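Local coordinates for protein yeast glycogen phosphorylase (Saccharomyces cerevisiae, PDB 1YGP) that is a large two-domain member of the carbohydrate phosphorylase family, of the GT-B clan, that carries a bound pyridoxal-5'-phosphate, at residues T231-V236 / G421-R426; K669-V674 / V690-D695. All coordinates share one frame; numbering follows the deposited sequence.

The two contacts show helices meeting chain at or beside an outermost strand of each large sheet. Interaction 1 packs a break between two helices against the end of strand 221-232, an outermost strand of the mixed sheet; interaction 2 lays helix 662-678 over strand 688-693, an outermost strand of the parallel sheet. They do not touch: their centres are 47 Å apart and their nearest atoms about 28 Å. Interaction 2 is the one nearer to pyridoxal-5'-phosphate: the side chain of F692 lies about 13 Å from it, and the chain beyond D695 supplies Y696, N697 and V698 to its pocket.

Interaction 1: T231-V236 / G421-R426; sequences TFYGYV and GHLLPR
Between Y233 and L423 runs the one hydrogen bond that joins 231-236 to 421-426: Y233 N donates to L423 O at 3.0 Å, with the donor tilted 33° from the carbonyl plane. Next to it, Y233 CA makes a CA-H...O contact with H422 O at 3.5 Å. The two acceptors are carbonyls at the C-terminal end of helix 417-423, so this part of the chain is laid directly on that helix end.

The aromatic contacts centre on the Y233 ring. L423 CD2 sits over one of its faces, 3.7 Å from the ring centroid, in a CH-pi contact; with CG anti to the backbone N (chi1 -160°), the leucine brings this methyl to the ring although its CB points away. H422 approaches the same ring obliquely, the two planes at 55° and the centroids 4.8 Å apart: Y233 CD1 lies over one face of the imidazole, toward its rim, while H422 CD2 is at the edge of the tyrosine ring. The phenol oxygen of Y233 is bonded outside the contact, to K330 of helix 322-350.

In the fold, segment 231-236 runs from strand 221-232, at the edge of the mixed sheet, into the short strand 235-237, while L424 stands between helices 417-423 and 425-445 as the N-cap residue of the second.

Apolar contacts flank this junction. F232 CB meets L423 CD2 at 3.9 Å; further along the segment, V236 CG2 reaches P425 CB at 4.0 Å and R426 CB at 3.7 Å, while the R426 guanidinium forms salt bridges with E429 and D383.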
loop_
_atom_site.group_PDB
_atom_site.type_symbol
_atom_site.label_atom_id
_atom_site.label_comp_id
_atom_site.label_asym_id
_atom_site.label_seq_id
_atom_site.Cartn_x
_atom_site.Cartn_y
_atom_site.Cartn_z
ATOM N N THR A 231 -5.053 21.504 9.829
ATOM C CA THR A 231 -6.353 22.135 9.628
ATOM C C THR A 231 -6.365 23.113 8.476
ATOM O O THR A 231 -5.376 23.821 8.244
ATOM C CB THR A 231 -6.700 22.809 10.981
ATOM O OG1 THR A 231 -7.169 21.714 11.740
ATOM C CG2 THR A 231 -7.705 23.933 10.977
ATOM N N PHE A 232 -7.467 23.171 7.754
ATOM C CA PHE A 232 -7.546 24.122 6.669
ATOM C C PHE A 232 -8.868 24.845 6.784
ATOM O O PHE A 232 -9.827 24.334 7.383
ATOM C CB PHE A 232 -7.477 23.421 5.332
ATOM C CG PHE A 232 -6.168 22.677 5.136
ATOM C CD1 PHE A 232 -4.994 23.389 4.895
ATOM C CD2 PHE A 232 -6.153 21.278 5.203
ATOM C CE1 PHE A 232 -3.807 22.685 4.722
ATOM C CE2 PHE A 232 -4.955 20.591 5.028
ATOM C CZ PHE A 232 -3.779 21.291 4.786
ATOM N N TYR A 233 -8.883 26.052 6.212
ATOM C CA TYR A 233 -10.035 26.937 6.132
ATOM C C TYR A 233 -10.396 27.366 7.536
ATOM O O TYR A 233 -9.545 27.388 8.433
ATOM C CB TYR A 233 -11.216 26.207 5.452
ATOM C CG TYR A 233 -10.825 25.711 4.071
ATOM C CD1 TYR A 233 -10.663 26.616 3.029
ATOM C CD2 TYR A 233 -10.594 24.350 3.858
ATOM C CE1 TYR A 233 -10.270 26.171 1.773
ATOM C CE2 TYR A 233 -10.198 23.896 2.604
ATOM C CZ TYR A 233 -10.045 24.821 1.574
ATOM O OH TYR A 233 -9.705 24.398 0.316
ATOM N N GLY A 234 -11.648 27.733 7.754
ATOM C CA GLY A 234 -12.110 28.056 9.086
ATOM C C GLY A 234 -12.130 29.541 9.337
ATOM O O GLY A 234 -12.101 30.349 8.412
ATOM N N TYR A 235 -12.209 29.895 10.598
ATOM C CA TYR A 235 -12.244 31.272 10.975
ATOM C C TYR A 235 -11.488 31.462 12.257
ATOM O O TYR A 235 -11.256 30.509 13.013
ATOM C CB TYR A 235 -13.678 31.749 11.155
ATOM C CG TYR A 235 -14.617 30.972 12.056
ATOM C CD1 TYR A 235 -15.127 29.750 11.633
ATOM C CD2 TYR A 235 -15.028 31.541 13.260
ATOM C CE1 TYR A 235 -16.069 29.092 12.407
ATOM C CE2 TYR A 235 -15.973 30.890 14.045
ATOM C CZ TYR A 235 -16.494 29.666 13.609
ATOM O OH TYR A 235 -17.470 29.025 14.362
ATOM N N VAL A 236 -11.062 32.705 12.446
ATOM C CA VAL A 236 -10.398 33.056 13.678
ATOM C C VAL A 236 -11.526 33.776 14.379
ATOM O O VAL A 236 -12.365 34.450 13.759
ATOM C CB VAL A 236 -9.232 34.038 13.523
ATOM C CG1 VAL A 236 -8.444 34.035 14.815
ATOM C CG2 VAL A 236 -8.316 33.635 12.398
ATOM N N GLY A 421 -5.792 33.857 2.390
ATOM C CA GLY A 421 -6.624 34.211 3.516
ATOM C C GLY A 421 -7.680 33.162 3.792
ATOM O O GLY A 421 -7.890 32.737 4.931
ATOM N N HIS A 422 -8.303 32.699 2.712
ATOM C CA HIS A 422 -9.394 31.748 2.775
ATOM C C HIS A 422 -8.984 30.402 3.313
ATOM O O HIS A 422 -9.768 29.687 3.930
ATOM C CB HIS A 422 -9.977 31.590 1.370
ATOM C CG HIS A 422 -10.985 30.466 1.198
ATOM N ND1 HIS A 422 -12.154 30.287 1.810
ATOM C CD2 HIS A 422 -10.776 29.400 0.356
ATOM C CE1 HIS A 422 -12.662 29.157 1.381
ATOM N NE2 HIS A 422 -11.822 28.636 0.511
ATOM N N LEU A 423 -7.791 30.020 2.913
ATOM C CA LEU A 423 -7.262 28.721 3.256
ATOM C C LEU A 423 -6.587 28.777 4.608
ATOM O O LEU A 423 -6.626 27.807 5.371
ATOM C CB LEU A 423 -6.303 28.334 2.142
ATOM C CG LEU A 423 -5.847 26.918 1.832
ATOM C CD1 LEU A 423 -4.418 26.801 2.286
ATOM C CD2 LEU A 423 -6.812 25.882 2.413
ATOM N N LEU A 424 -5.969 29.912 4.919
ATOM C CA LEU A 424 -5.219 30.074 6.142
ATOM C C LEU A 424 -5.547 31.418 6.822
ATOM O O LEU A 424 -4.688 32.316 6.835
ATOM C CB LEU A 424 -3.709 29.912 5.758
ATOM C CG LEU A 424 -3.245 28.580 5.093
ATOM C CD1 LEU A 424 -1.754 28.540 4.893
ATOM C CD2 LEU A 424 -3.580 27.418 5.989
ATOM N N PRO A 425 -6.727 31.621 7.452
ATOM C CA PRO A 425 -7.136 32.904 8.014
ATOM C C PRO A 425 -6.243 33.509 9.096
ATOM O O PRO A 425 -5.857 34.676 9.025
ATOM C CB PRO A 425 -8.558 32.661 8.476
ATOM C CG PRO A 425 -8.791 31.178 8.487
ATOM C CD PRO A 425 -7.889 30.737 7.356
ATOM N N ARG A 426 -5.816 32.741 10.095
ATOM C CA ARG A 426 -4.948 33.259 11.154
ATOM C C ARG A 426 -3.540 33.554 10.659
ATOM O O ARG A 426 -2.907 34.519 11.080
ATOM C CB ARG A 426 -4.892 32.241 12.299
ATOM C CG ARG A 426 -4.030 32.614 13.490
ATOM C CD ARG A 426 -4.619 33.844 14.156
ATOM N NE ARG A 426 -4.050 34.122 15.467
ATOM C CZ ARG A 426 -3.538 35.310 15.745
ATOM N NH1 ARG A 426 -3.525 36.287 14.841
ATOM N NH2 ARG A 426 -3.047 35.536 16.956
#

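Interaction 2: K669-V674 / V690-D695; sequences KLINCV and VVFVAD
I671 and V690 meet methyl to methyl, CG2 of the isoleucine lying 3.9 Å from CG1 of the valine, with the two side chains crossing at about a right angle. In I671 the first torsion (chi1 -62°) sets CG1 beside the backbone N and leaves CG2 anti to it, and this branch also comes within 4.3 Å of F692 CD2. Three residues on, nearly one helical turn, V674 CG1 touches the second methyl of the valine, V690 CG2, at 4.0 Å, so that V690 is met through both its branches.

The polar margin of the contact is N672. Its OD1 lies 3.8 Å from F692 CB, a van der Waals approach, with the amide and ring planes 64° apart; the other end of the amide, ND2, donates to the carbonyl oxygen of G203. F692, with CG anti to the backbone N, extends its ring from the strand to lie also against F653, Q198 and I200.

No hydrogen bond crosses between 669-674 and 690-695, and the elements are positioned by their other neighbours. Helix 615-634 packs V619 on I671 and I622 on both V674 and V690, while V691 and V693 hold the strand through backbone bonds to strand 649-654.

The segment axes approach to 8.0 Å and run at 138° to each other, the helix returning across the sheet before the chain enters the next parallel strand: strand 649-654, helix 662-678 and strand 688-693 form a beta-alpha-beta crossover, the building unit of the Rossmann-like domains of GT-B proteins.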
loop_
_atom_site.group_PDB
_atom_site.type_symbol
_atom_site.label_atom_id
_atom_site.label_comp_id
_atom_site.label_asym_id
_atom_site.label_seq_id
_atom_site.Cartn_x
_atom_site.Cartn_y
_atom_site.Cartn_z
ATOM N N LYS A 669 11.141 16.291 -29.388
ATOM C CA LYS A 669 10.801 15.622 -30.642
ATOM C C LYS A 669 11.917 15.861 -31.646
ATOM O O LYS A 669 12.398 14.918 -32.287
ATOM C CB LYS A 669 9.480 16.147 -31.221
ATOM C CG LYS A 669 9.021 15.530 -32.548
ATOM C CD LYS A 669 8.947 14.024 -32.366
ATOM C CE LYS A 669 8.794 13.186 -33.633
ATOM N NZ LYS A 669 7.473 13.353 -34.202
ATOM N N LEU A 670 12.407 17.100 -31.700
ATOM C CA LEU A 670 13.459 17.475 -32.614
ATOM C C LEU A 670 14.714 16.651 -32.402
ATOM O O LEU A 670 15.260 16.194 -33.415
ATOM C CB LEU A 670 13.754 18.964 -32.446
ATOM C CG LEU A 670 14.386 19.823 -33.558
ATOM C CD1 LEU A 670 15.682 20.389 -32.994
ATOM C CD2 LEU A 670 14.582 19.034 -34.859
ATOM N N ILE A 671 15.144 16.387 -31.156
ATOM C CA ILE A 671 16.332 15.575 -30.882
ATOM C C ILE A 671 16.089 14.179 -31.434
ATOM O O ILE A 671 16.941 13.618 -32.131
ATOM C CB ILE A 671 16.609 15.473 -29.375
ATOM C CG1 ILE A 671 16.889 16.839 -28.772
ATOM C CG2 ILE A 671 17.835 14.615 -29.160
ATOM C CD1 ILE A 671 16.832 16.943 -27.219
ATOM N N ASN A 672 14.886 13.653 -31.208
ATOM C CA ASN A 672 14.511 12.320 -31.670
ATOM C C ASN A 672 14.465 12.181 -33.182
ATOM O O ASN A 672 14.865 11.160 -33.749
ATOM C CB ASN A 672 13.159 11.943 -31.075
ATOM C CG ASN A 672 13.292 11.595 -29.598
ATOM O OD1 ASN A 672 14.133 10.778 -29.219
ATOM N ND2 ASN A 672 12.490 12.175 -28.713
ATOM N N CYS A 673 14.046 13.239 -33.848
ATOM C CA CYS A 673 14.071 13.280 -35.289
ATOM C C CYS A 673 15.510 13.292 -35.833
ATOM O O CYS A 673 15.877 12.520 -36.743
ATOM C CB CYS A 673 13.323 14.509 -35.742
ATOM S SG CYS A 673 11.565 14.440 -35.300
ATOM N N VAL A 674 16.377 14.160 -35.290
ATOM C CA VAL A 674 17.772 14.221 -35.704
ATOM C C VAL A 674 18.355 12.824 -35.545
ATOM O O VAL A 674 18.922 12.294 -36.496
ATOM C CB VAL A 674 18.531 15.221 -34.820
ATOM C CG1 VAL A 674 20.031 15.185 -35.109
ATOM C CG2 VAL A 674 17.988 16.607 -35.096
ATOM N N VAL A 690 23.227 10.121 -32.325
ATOM C CA VAL A 690 22.539 10.981 -31.362
ATOM C C VAL A 690 21.711 9.974 -30.580
ATOM O O VAL A 690 21.089 9.093 -31.184
ATOM C CB VAL A 690 21.589 11.996 -32.041
ATOM C CG1 VAL A 690 20.802 12.804 -31.021
ATOM C CG2 VAL A 690 22.419 12.929 -32.883
ATOM N N VAL A 691 21.663 10.032 -29.258
ATOM C CA VAL A 691 20.918 9.072 -28.454
ATOM C C VAL A 691 20.142 9.902 -27.431
ATOM O O VAL A 691 20.661 10.929 -26.972
ATOM C CB VAL A 691 21.944 8.124 -27.784
ATOM C CG1 VAL A 691 21.247 7.284 -26.740
ATOM C CG2 VAL A 691 22.589 7.196 -28.812
ATOM N N PHE A 692 18.914 9.550 -27.070
ATOM C CA PHE A 692 18.195 10.268 -26.025
ATOM C C PHE A 692 17.872 9.262 -24.924
ATOM O O PHE A 692 17.237 8.259 -25.239
ATOM C CB PHE A 692 16.896 10.850 -26.562
ATOM C CG PHE A 692 16.112 11.659 -25.530
ATOM C CD1 PHE A 692 15.178 11.041 -24.704
ATOM C CD2 PHE A 692 16.319 13.034 -25.422
ATOM C CE1 PHE A 692 14.465 11.801 -23.782
ATOM C CE2 PHE A 692 15.605 13.792 -24.502
ATOM C CZ PHE A 692 14.676 13.171 -23.679
ATOM N N VAL A 693 18.232 9.412 -23.650
ATOM C CA VAL A 693 17.855 8.455 -22.624
ATOM C C VAL A 693 16.561 8.844 -21.911
ATOM O O VAL A 693 16.423 9.911 -21.284
ATOM C CB VAL A 693 19.019 8.353 -21.675
ATOM C CG1 VAL A 693 18.670 7.533 -20.437
ATOM C CG2 VAL A 693 20.167 7.704 -22.457
ATOM N N ALA A 694 15.544 7.981 -21.990
ATOM C CA ALA A 694 14.293 8.263 -21.311
ATOM C C ALA A 694 14.369 8.038 -19.814
ATOM O O ALA A 694 15.146 7.227 -19.305
ATOM C CB ALA A 694 13.189 7.390 -21.835
ATOM N N ASP A 695 13.529 8.872 -19.178
ATOM C CA ASP A 695 13.224 8.896 -17.746
ATOM C C ASP A 695 14.476 8.829 -16.896
ATOM O O ASP A 695 14.682 7.999 -16.026
ATOM C CB ASP A 695 12.262 7.736 -17.468
ATOM C CG ASP A 695 11.602 7.666 -16.102
ATOM O OD1 ASP A 695 10.860 8.577 -15.745
ATOM O OD2 ASP A 695 11.821 6.683 -15.399
#